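Local coordinates for flavohemoprotein (Vibrio cholerae O1 biovar El Tor, PDB 4EH1), which probably detoxifies nitric oxide by oxidising it to nitrate with O2 and NAD(P)H, this chain being its FAD- and NAD(P)H-binding reductase domain, at residues V118-G123 against G202-C207; V144-A149 against W171-W176; G208-M213 against Y232-P237. All blocks are in the same frame, centred on the assembly; numbering follows the deposited sequence.

Interaction 1 of 3, residues V118-G123 against G202-C207; sequences VLISAG and GDFYLC
Val118 and Phe204 lie side by side and point the same way, the branched end of the valine meeting one flank of the aromatic ring. Val118 CB comes to 3.6 Å from Phe204 CD2, and Val118 CG2, anti to the carbonyl carbon, reaches Phe204 CE2 at 3.7 Å. Ile120, two residues on, sends CD1 to the edge of the same ring, near its plane, while keeping it 4.1 Å from Leu206 CD1; these two aliphatic chains run alongside each other. The four residues form one apolar face, on which Leu206 meets Met213 and Val217 of helix 210-223. The strands belong to the parallel sheet of the NAD-binding lobe, in which 117-122 and 203-208 are neighbours near the middle, and their short segments run only 13° from parallel. Four firm backbone hydrogen bonds alternate along the pair, the N-H groups of Val118, Tyr205, Ile120 and Cys207 meeting the O atoms of Asp203, Val118, Tyr205 and Ile120. A fifth, from Ala122 N to Cys207 O at 3.4 Å, is weak. On the other face Leu119 slants across Tyr205, its CD2 3.9 Å from Tyr205 CB. Tyr205 OH is hydrogen-bonded to Val111 N and Arg113 NH1, and its ring stacks on His231. Further along, Cys207 O lies 3.1 Å from Ser121 CA, a CA-H...O contact, and as near to Ser121 CB. Cys207 CB carries SG anti to the backbone N (chi1 -177°), and the side chain touches Phe235, a residue of the FAD pocket, while the first strand runs into Gly123, part of the NADP(+) site by similarity, whose O accepts a hydrogen bond from Tyr148 OH.

Interaction 2 of 3, residues V144-A149 against W171-W176; sequences VTYLYA and WMQQVW
In the beta-alpha-beta unit made of strand 144-150, helix 159-169 and strand 172-177, Val144 meets Trp171 just where the chain leaves the helix for its second strand. The valine lies over one face of the indole: Val144 CB stands 3.5 Å from the centroid of the five-membered ring of Trp171, only 3° off the normal, which makes this a CH-pi contact. Val144 CG2, anti to the carbonyl carbon, lies near the NE1-CE2 side of the five-membered ring, 3.6 Å from Trp171 CE2. Trp171 NE1 is bonded to Lys141 O, and the indole also packs on Leu133 and Leu136 of helix 126-138. From here the parallel ladder runs on with five backbone hydrogen bonds, from Met172 N to Val144 O at one end to Trp176 N to Tyr148 O at the other. Such a right-handed crossover is the repeating element of the NAD-binding lobe, and helix 159-169 covers the face on which Tyr146 and Gln173 lie. Tyr146 CD1 and Gln173 OE1 are 3.5 Å apart, with ring and amide planes turned 67° against each other. Tyr148, on the same face, touches Ala126 of the predicted NADP(+) site. On the opposite face the Trp176 indole lies alongside Leu147, with Trp176 CZ3 4.0 Å from Leu147 CB. Its CE3 edge is turned to Tyr148 O at 3.4 Å, the oxygen lying in the ring plane, and Gln174 CG, of the same strand, lies 3.3 Å above the plane of the indole, toward its rim.

Interaction 3 of 3, residues G208-M213 against Y232-P237; sequences GPIGFM and YEVFGP. With FAD (flavin-adenine dinucleotide), chain C; SO4 (sulfate ion), chain F.
Gly208 and Pro209 press closely against Val234 and Phe235, backbone on backbone, while further out the contact gives way to water and poorly ordered chain. Gly208 C lies 3.2 Å from Phe235 O, and a weak hydrogen bond runs from Phe235 N to Gly208 O at 3.3 Å. Val234 wedges its two methyls under the first turn of the helix: Val234 CG1 is 3.8 Å from Ile210 N, and Val234 CG2 faces Met213 CG. The Met213 chain, bent at chi2 (71°), brings SD to 3.7 Å from Tyr232 CB; to the Tyr232 ring itself SD makes an oblique Met-aromatic contact, 5.3 Å from the centroid. Within the beta-alpha-beta unit of strand 203-208, helix 210-223 and strand 230-234, the contact sets the start of the helix against the end of the last strand, with Pro209 as N-cap. Beyond that strand, Phe235 turns away from the helix and lays its ring face on the flavin, FAD C5X over its centre and Phe235 CE1 3.3 Å from FAD C4X. Glu233, at a site that by similarity influences the heme and FAD potentials, brings its carboxylate near the flavin methyl C7M. On the loose side, poorly ordered Gly236 has CA 3.9 Å from Pro209 CA, a water links Gly211 N to O of poorly ordered Pro237, and Tyr232 N binds a sulfate, probably from the crystallisation liquor.

Following the chain, strand 117-122 comes first and waits until 202-207 to be paired, so interaction 1 closes a long loop. Interaction 2 is nested inside it, closing a shorter loop round helix 159-169, and its strand 144-150 lies beside 117-122 on the side away from 203-208. Interaction 3 follows in series: after 202-207 the chain passes through Gly208 and Pro209 into helix 210-223, then returns as edge strand 230-234 next to 203-208. No loops cross. Interactions 1 and 2, centres 9 Å apart, are joined by probable backbone hydrogen bonds such as Leu147 N to Leu119 O; interactions 1 and 3 meet where Glu233 N probably bonds to Leu206 O.

Interaction 1 of 3, residues V118-G123 against G202-C207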
loop_
_atom_site.group_PDB
_atom_site.type_symbol
_atom_site.label_atom_id
_atom_site.label_comp_id
_atom_site.label_asym_id
_atom_site.label_seq_id
_atom_site.Cartn_x
_atom_site.Cartn_y
_atom_site.Cartn_z
ATOM N N VAL A 118 15.135 -6.782 24.780
ATOM C CA VAL A 118 15.209 -7.620 23.582
ATOM C C VAL A 118 13.814 -7.843 22.976
ATOM O O VAL A 118 12.884 -8.278 23.660
ATOM C CB VAL A 118 15.987 -8.956 23.835
ATOM C CG1 VAL A 118 16.131 -9.745 22.551
ATOM C CG2 VAL A 118 17.394 -8.673 24.359
ATOM N N LEU A 119 13.658 -7.498 21.704
ATOM C CA LEU A 119 12.396 -7.733 21.007
ATOM C C LEU A 119 12.639 -8.882 20.017
ATOM O O LEU A 119 13.578 -8.833 19.219
ATOM C CB LEU A 119 11.942 -6.491 20.230
ATOM C CG LEU A 119 11.910 -5.171 21.008
ATOM C CD1 LEU A 119 11.384 -4.031 20.151
ATOM C CD2 LEU A 119 11.075 -5.330 22.291
ATOM N N ILE A 120 11.775 -9.891 20.071
ATOM C CA ILE A 120 11.899 -11.084 19.255
ATOM C C ILE A 120 10.554 -11.402 18.637
ATOM O O ILE A 120 9.555 -11.576 19.337
ATOM C CB ILE A 120 12.310 -12.309 20.101
ATOM C CG1 ILE A 120 13.543 -11.978 20.952
ATOM C CG2 ILE A 120 12.553 -13.546 19.194
ATOM C CD1 ILE A 120 13.987 -13.124 21.896
ATOM N N SER A 121 10.527 -11.509 17.323
ATOM C CA SER A 121 9.284 -11.869 16.657
ATOM C C SER A 121 9.535 -12.551 15.324
ATOM O O SER A 121 10.657 -12.516 14.808
ATOM C CB SER A 121 8.435 -10.616 16.426
ATOM O OG SER A 121 9.169 -9.657 15.688
ATOM N N ALA A 122 8.463 -13.130 14.776
ATOM C CA ALA A 122 8.468 -13.796 13.479
ATOM C C ALA A 122 7.230 -13.448 12.680
ATOM O O ALA A 122 6.116 -13.411 13.216
ATOM C CB ALA A 122 8.524 -15.331 13.649
ATOM N N GLY A 123 7.415 -13.241 11.389
ATOM C CA GLY A 123 6.281 -12.997 10.521
ATOM C C GLY A 123 5.521 -11.760 10.982
ATOM O O GLY A 123 6.099 -10.695 11.149
ATOM N N GLY A 202 18.234 -8.430 31.004
ATOM C CA GLY A 202 17.299 -7.948 30.002
ATOM C C GLY A 202 15.831 -8.300 30.186
ATOM O O GLY A 202 15.488 -9.297 30.821
ATOM N N ASP A 203 14.956 -7.459 29.635
ATOM C CA ASP A 203 13.561 -7.830 29.414
ATOM C C ASP A 203 13.413 -8.371 27.987
ATOM O O ASP A 203 13.785 -7.696 27.028
ATOM C CB ASP A 203 12.638 -6.623 29.564
ATOM C CG ASP A 203 12.030 -6.512 30.955
ATOM O OD1 ASP A 203 11.940 -7.529 31.672
ATOM O OD2 ASP A 203 11.614 -5.396 31.321
ATOM N N PHE A 204 12.828 -9.558 27.857
ATOM C CA PHE A 204 12.641 -10.206 26.559
ATOM C C PHE A 204 11.166 -10.186 26.186
ATOM O O PHE A 204 10.343 -10.794 26.869
ATOM C CB PHE A 204 13.175 -11.656 26.600
ATOM C CG PHE A 204 14.666 -11.730 26.789
ATOM C CD1 PHE A 204 15.235 -11.460 28.032
ATOM C CD2 PHE A 204 15.500 -12.027 25.719
ATOM C CE1 PHE A 204 16.631 -11.484 28.212
ATOM C CE2 PHE A 204 16.885 -12.046 25.869
ATOM C CZ PHE A 204 17.461 -11.768 27.117
ATOM N N TYR A 205 10.839 -9.471 25.113
ATOM C CA TYR A 205 9.473 -9.424 24.617
ATOM C C TYR A 205 9.397 -10.239 23.335
ATOM O O TYR A 205 10.221 -10.060 22.429
ATOM C CB TYR A 205 9.048 -7.970 24.335
ATOM C CG TYR A 205 8.869 -7.119 25.578
ATOM C CD1 TYR A 205 9.969 -6.512 26.209
ATOM C CD2 TYR A 205 7.610 -6.876 26.097
ATOM C CE1 TYR A 205 9.798 -5.706 27.363
ATOM C CE2 TYR A 205 7.426 -6.074 27.252
ATOM C CZ TYR A 205 8.528 -5.490 27.873
ATOM O OH TYR A 205 8.349 -4.691 29.001
ATOM N N LEU A 206 8.404 -11.117 23.258
ATOM C CA LEU A 206 8.283 -12.103 22.184
ATOM C C LEU A 206 6.899 -12.062 21.536
ATOM O O LEU A 206 5.890 -12.041 22.237
ATOM C CB LEU A 206 8.424 -13.512 22.768
ATOM C CG LEU A 206 9.792 -14.068 23.159
ATOM C CD1 LEU A 206 10.573 -13.161 24.099
ATOM C CD2 LEU A 206 9.597 -15.404 23.804
ATOM N N CYS A 207 6.830 -12.101 20.207
ATOM C CA CYS A 207 5.529 -12.193 19.554
ATOM C C CYS A 207 5.568 -12.989 18.267
ATOM O O CYS A 207 6.408 -12.735 17.398
ATOM C CB CYS A 207 4.977 -10.805 19.214
ATOM S SG CYS A 207 3.301 -10.895 18.464
#

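Interaction 2 of 3, residues V144-A149 against W171-W176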
loop_
_atom_site.group_PDB
_atom_site.type_symbol
_atom_site.label_atom_id
_atom_site.label_comp_id
_atom_site.label_asym_id
_atom_site.label_seq_id
_atom_site.Cartn_x
_atom_site.Cartn_y
_atom_site.Cartn_z
ATOM N N VAL A 144 18.687 -1.433 23.045
ATOM C CA VAL A 144 17.615 -2.201 22.401
ATOM C C VAL A 144 18.171 -3.160 21.323
ATOM O O VAL A 144 18.968 -2.753 20.474
ATOM C CB VAL A 144 16.523 -1.285 21.782
ATOM C CG1 VAL A 144 15.396 -2.131 21.149
ATOM C CG2 VAL A 144 15.925 -0.342 22.841
ATOM N N THR A 145 17.767 -4.429 21.400
ATOM C CA THR A 145 18.091 -5.430 20.387
ATOM C C THR A 145 16.801 -5.951 19.719
ATOM O O THR A 145 15.841 -6.356 20.388
ATOM C CB THR A 145 18.862 -6.626 20.994
ATOM O OG1 THR A 145 20.052 -6.160 21.620
ATOM C CG2 THR A 145 19.266 -7.632 19.896
ATOM N N TYR A 146 16.776 -5.941 18.398
ATOM C CA TYR A 146 15.622 -6.414 17.664
ATOM C C TYR A 146 15.969 -7.709 16.899
ATOM O O TYR A 146 16.857 -7.722 16.044
ATOM C CB TYR A 146 15.225 -5.324 16.695
ATOM C CG TYR A 146 14.011 -5.591 15.838
ATOM C CD1 TYR A 146 14.154 -6.052 14.527
ATOM C CD2 TYR A 146 12.724 -5.331 16.313
ATOM C CE1 TYR A 146 13.058 -6.277 13.719
ATOM C CE2 TYR A 146 11.612 -5.559 15.512
ATOM C CZ TYR A 146 11.790 -6.021 14.210
ATOM O OH TYR A 146 10.704 -6.237 13.398
ATOM N N LEU A 147 15.285 -8.800 17.210
ATOM C CA LEU A 147 15.562 -10.079 16.542
ATOM C C LEU A 147 14.310 -10.498 15.778
ATOM O O LEU A 147 13.225 -10.593 16.363
ATOM C CB LEU A 147 15.975 -11.158 17.545
ATOM C CG LEU A 147 17.103 -10.833 18.552
ATOM C CD1 LEU A 147 17.288 -11.972 19.535
ATOM C CD2 LEU A 147 18.422 -10.543 17.880
ATOM N N TYR A 148 14.463 -10.739 14.477
ATOM C CA TYR A 148 13.322 -10.945 13.587
ATOM C C TYR A 148 13.549 -12.149 12.648
ATOM O O TYR A 148 14.635 -12.301 12.061
ATOM C CB TYR A 148 13.053 -9.679 12.745
ATOM C CG TYR A 148 11.784 -9.793 11.900
ATOM C CD1 TYR A 148 10.554 -10.040 12.496
ATOM C CD2 TYR A 148 11.829 -9.704 10.502
ATOM C CE1 TYR A 148 9.383 -10.189 11.734
ATOM C CE2 TYR A 148 10.657 -9.859 9.716
ATOM C CZ TYR A 148 9.446 -10.077 10.347
ATOM O OH TYR A 148 8.290 -10.199 9.615
ATOM N N ALA A 149 12.534 -13.003 12.525
ATOM C CA ALA A 149 12.582 -14.135 11.596
ATOM C C ALA A 149 11.420 -14.056 10.609
ATOM O O ALA A 149 10.279 -13.844 10.991
ATOM C CB ALA A 149 12.556 -15.469 12.358
ATOM N N TRP A 171 20.727 1.215 17.848
ATOM C CA TRP A 171 20.305 -0.092 18.339
ATOM C C TRP A 171 20.912 -1.248 17.538
ATOM O O TRP A 171 21.683 -1.014 16.607
ATOM C CB TRP A 171 18.788 -0.197 18.256
ATOM C CG TRP A 171 18.091 0.743 19.201
ATOM C CD1 TRP A 171 18.628 1.360 20.322
ATOM C CD2 TRP A 171 16.725 1.152 19.130
ATOM N NE1 TRP A 171 17.669 2.149 20.928
ATOM C CE2 TRP A 171 16.491 2.029 20.230
ATOM C CE3 TRP A 171 15.675 0.885 18.237
ATOM C CZ2 TRP A 171 15.250 2.634 20.447
ATOM C CZ3 TRP A 171 14.423 1.479 18.463
ATOM C CH2 TRP A 171 14.226 2.345 19.558
ATOM N N MET A 172 20.572 -2.486 17.918
ATOM C CA MET A 172 21.139 -3.649 17.258
ATOM C C MET A 172 20.005 -4.467 16.665
ATOM O O MET A 172 18.923 -4.558 17.247
ATOM C CB MET A 172 21.912 -4.530 18.253
ATOM C CG MET A 172 22.675 -3.790 19.361
ATOM S SD MET A 172 24.125 -2.870 18.799
ATOM C CE MET A 172 25.037 -4.094 17.830
ATOM N N GLN A 173 20.237 -5.049 15.496
ATOM C CA GLN A 173 19.267 -5.985 14.964
ATOM C C GLN A 173 19.951 -7.171 14.280
ATOM O O GLN A 173 21.077 -7.051 13.763
ATOM C CB GLN A 173 18.239 -5.289 14.054
ATOM C CG GLN A 173 18.578 -5.230 12.560
ATOM C CD GLN A 173 17.334 -4.925 11.684
ATOM O OE1 GLN A 173 16.285 -5.554 11.828
ATOM N NE2 GLN A 173 17.466 -3.968 10.777
ATOM N N GLN A 174 19.283 -8.319 14.333
ATOM C CA GLN A 174 19.672 -9.476 13.527
ATOM C C GLN A 174 18.400 -10.009 12.872
ATOM O O GLN A 174 17.376 -10.170 13.538
ATOM C CB GLN A 174 20.342 -10.574 14.368
ATOM C CG GLN A 174 20.781 -11.811 13.534
ATOM C CD GLN A 174 21.672 -11.432 12.335
ATOM O OE1 GLN A 174 21.331 -11.682 11.159
ATOM N NE2 GLN A 174 22.823 -10.852 12.633
ATOM N N VAL A 175 18.477 -10.273 11.572
ATOM C CA VAL A 175 17.374 -10.870 10.846
ATOM C C VAL A 175 17.694 -12.307 10.330
ATOM O O VAL A 175 18.808 -12.579 9.919
ATOM C CB VAL A 175 16.974 -9.968 9.684
ATOM C CG1 VAL A 175 15.994 -10.687 8.753
ATOM C CG2 VAL A 175 16.366 -8.621 10.236
ATOM N N TRP A 176 16.715 -13.217 10.391
ATOM C CA TRP A 176 16.834 -14.570 9.831
ATOM C C TRP A 176 15.791 -14.774 8.704
ATOM O O TRP A 176 14.620 -14.374 8.846
ATOM C CB TRP A 176 16.566 -15.633 10.903
ATOM C CG TRP A 176 17.639 -15.823 11.923
ATOM C CD1 TRP A 176 18.547 -16.820 11.974
ATOM C CD2 TRP A 176 17.891 -14.991 13.057
ATOM N NE1 TRP A 176 19.360 -16.660 13.059
ATOM C CE2 TRP A 176 18.973 -15.555 13.754
ATOM C CE3 TRP A 176 17.306 -13.814 13.544
ATOM C CZ2 TRP A 176 19.497 -14.991 14.919
ATOM C CZ3 TRP A 176 17.808 -13.263 14.712
ATOM C CH2 TRP A 176 18.894 -13.860 15.388
#

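Interaction 3 of 3, residues G208-M213 against Y232-P237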
loop_
_atom_site.group_PDB
_atom_site.type_symbol
_atom_site.label_atom_id
_atom_site.label_comp_id
_atom_site.label_asym_id
_atom_site.label_seq_id
_atom_site.Cartn_x
_atom_site.Cartn_y
_atom_site.Cartn_z
ATOM N N GLY A 208 4.631 -13.922 18.122
ATOM C CA GLY A 208 4.560 -14.727 16.909
ATOM C C GLY A 208 3.695 -15.948 17.140
ATOM O O GLY A 208 3.065 -16.068 18.193
ATOM N N PRO A 209 3.670 -16.862 16.165
ATOM C CA PRO A 209 2.871 -18.099 16.247
ATOM C C PRO A 209 3.386 -18.959 17.396
ATOM O O PRO A 209 4.562 -18.829 17.769
ATOM C CB PRO A 209 3.162 -18.809 14.915
ATOM C CG PRO A 209 3.756 -17.784 14.010
ATOM C CD PRO A 209 4.415 -16.743 14.897
ATOM N N ILE A 210 2.526 -19.818 17.929
ATOM C CA ILE A 210 2.870 -20.666 19.063
ATOM C C ILE A 210 4.130 -21.530 18.849
ATOM O O ILE A 210 4.959 -21.657 19.755
ATOM C CB ILE A 210 1.651 -21.548 19.504
ATOM C CG1 ILE A 210 1.966 -22.308 20.798
ATOM C CG2 ILE A 210 1.229 -22.527 18.391
ATOM C CD1 ILE A 210 2.410 -21.378 21.939
ATOM N N GLY A 211 4.274 -22.137 17.670
ATOM C CA GLY A 211 5.432 -22.993 17.419
ATOM C C GLY A 211 6.753 -22.248 17.550
ATOM O O GLY A 211 7.672 -22.681 18.244
ATOM N N PHE A 212 6.844 -21.106 16.889
ATOM C CA PHE A 212 7.987 -20.211 17.068
ATOM C C PHE A 212 8.130 -19.751 18.533
ATOM O O PHE A 212 9.241 -19.716 19.104
ATOM C CB PHE A 212 7.853 -18.998 16.135
ATOM C CG PHE A 212 8.864 -17.886 16.416
ATOM C CD1 PHE A 212 10.150 -17.934 15.870
ATOM C CD2 PHE A 212 8.521 -16.801 17.196
ATOM C CE1 PHE A 212 11.071 -16.922 16.125
ATOM C CE2 PHE A 212 9.442 -15.775 17.465
ATOM C CZ PHE A 212 10.707 -15.836 16.925
ATOM N N MET A 213 7.022 -19.387 19.159
ATOM C CA MET A 213 7.107 -18.940 20.555
ATOM C C MET A 213 7.728 -20.043 21.457
ATOM O O MET A 213 8.661 -19.795 22.214
ATOM C CB MET A 213 5.722 -18.558 21.064
ATOM C CG MET A 213 5.700 -18.089 22.507
ATOM S SD MET A 213 6.482 -16.462 22.651
ATOM C CE MET A 213 5.842 -15.608 21.221
ATOM N N TYR A 232 5.198 -12.042 26.527
ATOM C CA TYR A 232 4.893 -12.620 25.236
ATOM C C TYR A 232 3.447 -12.457 24.875
ATOM O O TYR A 232 2.594 -12.304 25.743
ATOM C CB TYR A 232 5.236 -14.118 25.231
ATOM C CG TYR A 232 4.247 -14.933 26.046
ATOM C CD1 TYR A 232 4.216 -14.826 27.432
ATOM C CD2 TYR A 232 3.348 -15.794 25.438
ATOM C CE1 TYR A 232 3.320 -15.538 28.199
ATOM C CE2 TYR A 232 2.442 -16.536 26.202
ATOM C CZ TYR A 232 2.432 -16.398 27.588
ATOM O OH TYR A 232 1.546 -17.107 28.372
ATOM N N GLU A 233 3.185 -12.496 23.575
ATOM C CA GLU A 233 1.838 -12.550 23.057
ATOM C C GLU A 233 1.795 -13.507 21.857
ATOM O O GLU A 233 2.614 -13.412 20.952
ATOM C CB GLU A 233 1.378 -11.172 22.622
ATOM C CG GLU A 233 -0.112 -11.155 22.272
ATOM C CD GLU A 233 -0.672 -9.752 22.101
ATOM O OE1 GLU A 233 -1.540 -9.343 22.905
ATOM O OE2 GLU A 233 -0.241 -9.053 21.158
ATOM N N VAL A 234 0.838 -14.424 21.855
ATOM C CA VAL A 234 0.702 -15.376 20.750
ATOM C C VAL A 234 -0.409 -15.017 19.791
ATOM O O VAL A 234 -1.543 -14.742 20.203
ATOM C CB VAL A 234 0.487 -16.838 21.258
ATOM C CG1 VAL A 234 0.213 -17.782 20.108
ATOM C CG2 VAL A 234 1.686 -17.289 22.020
ATOM N N PHE A 235 -0.066 -14.965 18.507
ATOM C CA PHE A 235 -1.060 -15.058 17.428
ATOM C C PHE A 235 -0.390 -15.593 16.168
ATOM O O PHE A 235 0.783 -15.310 15.924
ATOM C CB PHE A 235 -1.842 -13.766 17.190
ATOM C CG PHE A 235 -0.995 -12.541 16.917
ATOM C CD1 PHE A 235 -0.703 -12.151 15.612
ATOM C CD2 PHE A 235 -0.560 -11.742 17.956
ATOM C CE1 PHE A 235 0.044 -10.995 15.355
ATOM C CE2 PHE A 235 0.160 -10.579 17.699
ATOM C CZ PHE A 235 0.463 -10.208 16.401
ATOM N N GLY A 236 -1.117 -16.388 15.391
ATOM C CA GLY A 236 -0.465 -17.310 14.479
ATOM C C GLY A 236 -0.792 -17.271 13.001
ATOM O O GLY A 236 -0.628 -16.239 12.353
ATOM N N PRO A 237 -1.227 -18.417 12.449
ATOM C CA PRO A 237 -1.435 -19.662 13.191
ATOM C C PRO A 237 -0.201 -20.554 13.160
ATOM O O PRO A 237 -0.071 -21.388 14.057
ATOM C CB PRO A 237 -2.586 -20.332 12.425
ATOM C CG PRO A 237 -2.686 -19.586 11.088
ATOM C CD PRO A 237 -1.557 -18.596 11.029
HETATM P PA FAD C . -10.349 -16.618 9.483
HETATM O O1A FAD C . -10.735 -16.423 10.849
HETATM O O2A FAD C . -11.298 -16.630 8.423
HETATM O O5B FAD C . -9.629 -17.984 9.411
HETATM C C5B FAD C . -8.872 -18.459 10.494
HETATM C C4B FAD C . -8.102 -19.730 10.187
HETATM O O4B FAD C . -8.962 -20.851 10.119
HETATM C C3B FAD C . -7.437 -19.603 8.850
HETATM O O3B FAD C . -6.212 -20.287 8.904
HETATM C C2B FAD C . -8.358 -20.325 7.926
HETATM O O2B FAD C . -7.579 -20.859 6.900
HETATM C C1B FAD C . -8.994 -21.359 8.807
HETATM N N9A FAD C . -10.379 -21.553 8.395
HETATM C C8A FAD C . -11.269 -20.615 8.152
HETATM N N7A FAD C . -12.434 -21.139 7.773
HETATM C C5A FAD C . -12.285 -22.444 7.765
HETATM C C6A FAD C . -13.137 -23.580 7.448
HETATM N N6A FAD C . -14.409 -23.413 7.063
HETATM N N1A FAD C . -12.584 -24.775 7.553
HETATM C C2A FAD C . -11.338 -24.941 7.935
HETATM N N3A FAD C . -10.511 -23.962 8.234
HETATM C C4A FAD C . -10.921 -22.710 8.163
HETATM N N1 FAD C . -3.330 -10.420 12.721
HETATM C C2 FAD C . -2.658 -9.520 12.006
HETATM O O2 FAD C . -2.645 -9.637 10.807
HETATM N N3 FAD C . -2.015 -8.494 12.534
HETATM C C4 FAD C . -1.990 -8.273 13.813
HETATM O O4 FAD C . -1.391 -7.316 14.228
HETATM C C4X FAD C . -2.694 -9.226 14.679
HETATM N N5 FAD C . -2.709 -9.093 15.984
HETATM C C5X FAD C . -3.338 -9.967 16.746
HETATM C C6 FAD C . -3.318 -9.781 18.091
HETATM C C7 FAD C . -3.952 -10.665 18.910
HETATM C C7M FAD C . -3.929 -10.470 20.378
HETATM C C8 FAD C . -4.667 -11.800 18.346
HETATM C C8M FAD C . -5.355 -12.730 19.270
HETATM C C9 FAD C . -4.696 -11.990 16.993
HETATM C C9A FAD C . -4.045 -11.111 16.170
HETATM N N10 FAD C . -4.054 -11.282 14.795
HETATM C C10 FAD C . -3.376 -10.345 14.033
HETATM C "C1'" FAD C . -4.784 -12.389 14.190
HETATM C "C2'" FAD C . -6.093 -11.873 13.591
HETATM O "O2'" FAD C . -6.983 -11.353 14.554
HETATM C "C3'" FAD C . -6.934 -12.884 12.841
HETATM O "O3'" FAD C . -7.146 -14.042 13.601
HETATM C "C4'" FAD C . -6.443 -13.211 11.443
HETATM O "O4'" FAD C . -6.335 -12.010 10.716
HETATM C "C5'" FAD C . -7.318 -14.209 10.692
HETATM O "O5'" FAD C . -8.628 -13.778 10.473
HETATM P P FAD C . -9.411 -14.040 9.176
HETATM O O1P FAD C . -10.754 -13.635 9.434
HETATM O O2P FAD C . -8.710 -13.434 8.110
HETATM O O3P FAD C . -9.290 -15.574 9.044
HETATM S S SO4 F . 2.269 -10.934 29.266
HETATM O O1 SO4 F . 3.263 -12.005 29.181
HETATM O O2 SO4 F . 0.918 -11.487 29.134
HETATM O O3 SO4 F . 2.394 -10.249 30.553
HETATM O O4 SO4 F . 2.505 -9.959 28.205
HETATM O O HOH W 1 -0.260 -19.561 16.961
HETATM O O HOH W 2 2.689 -22.338 15.007
#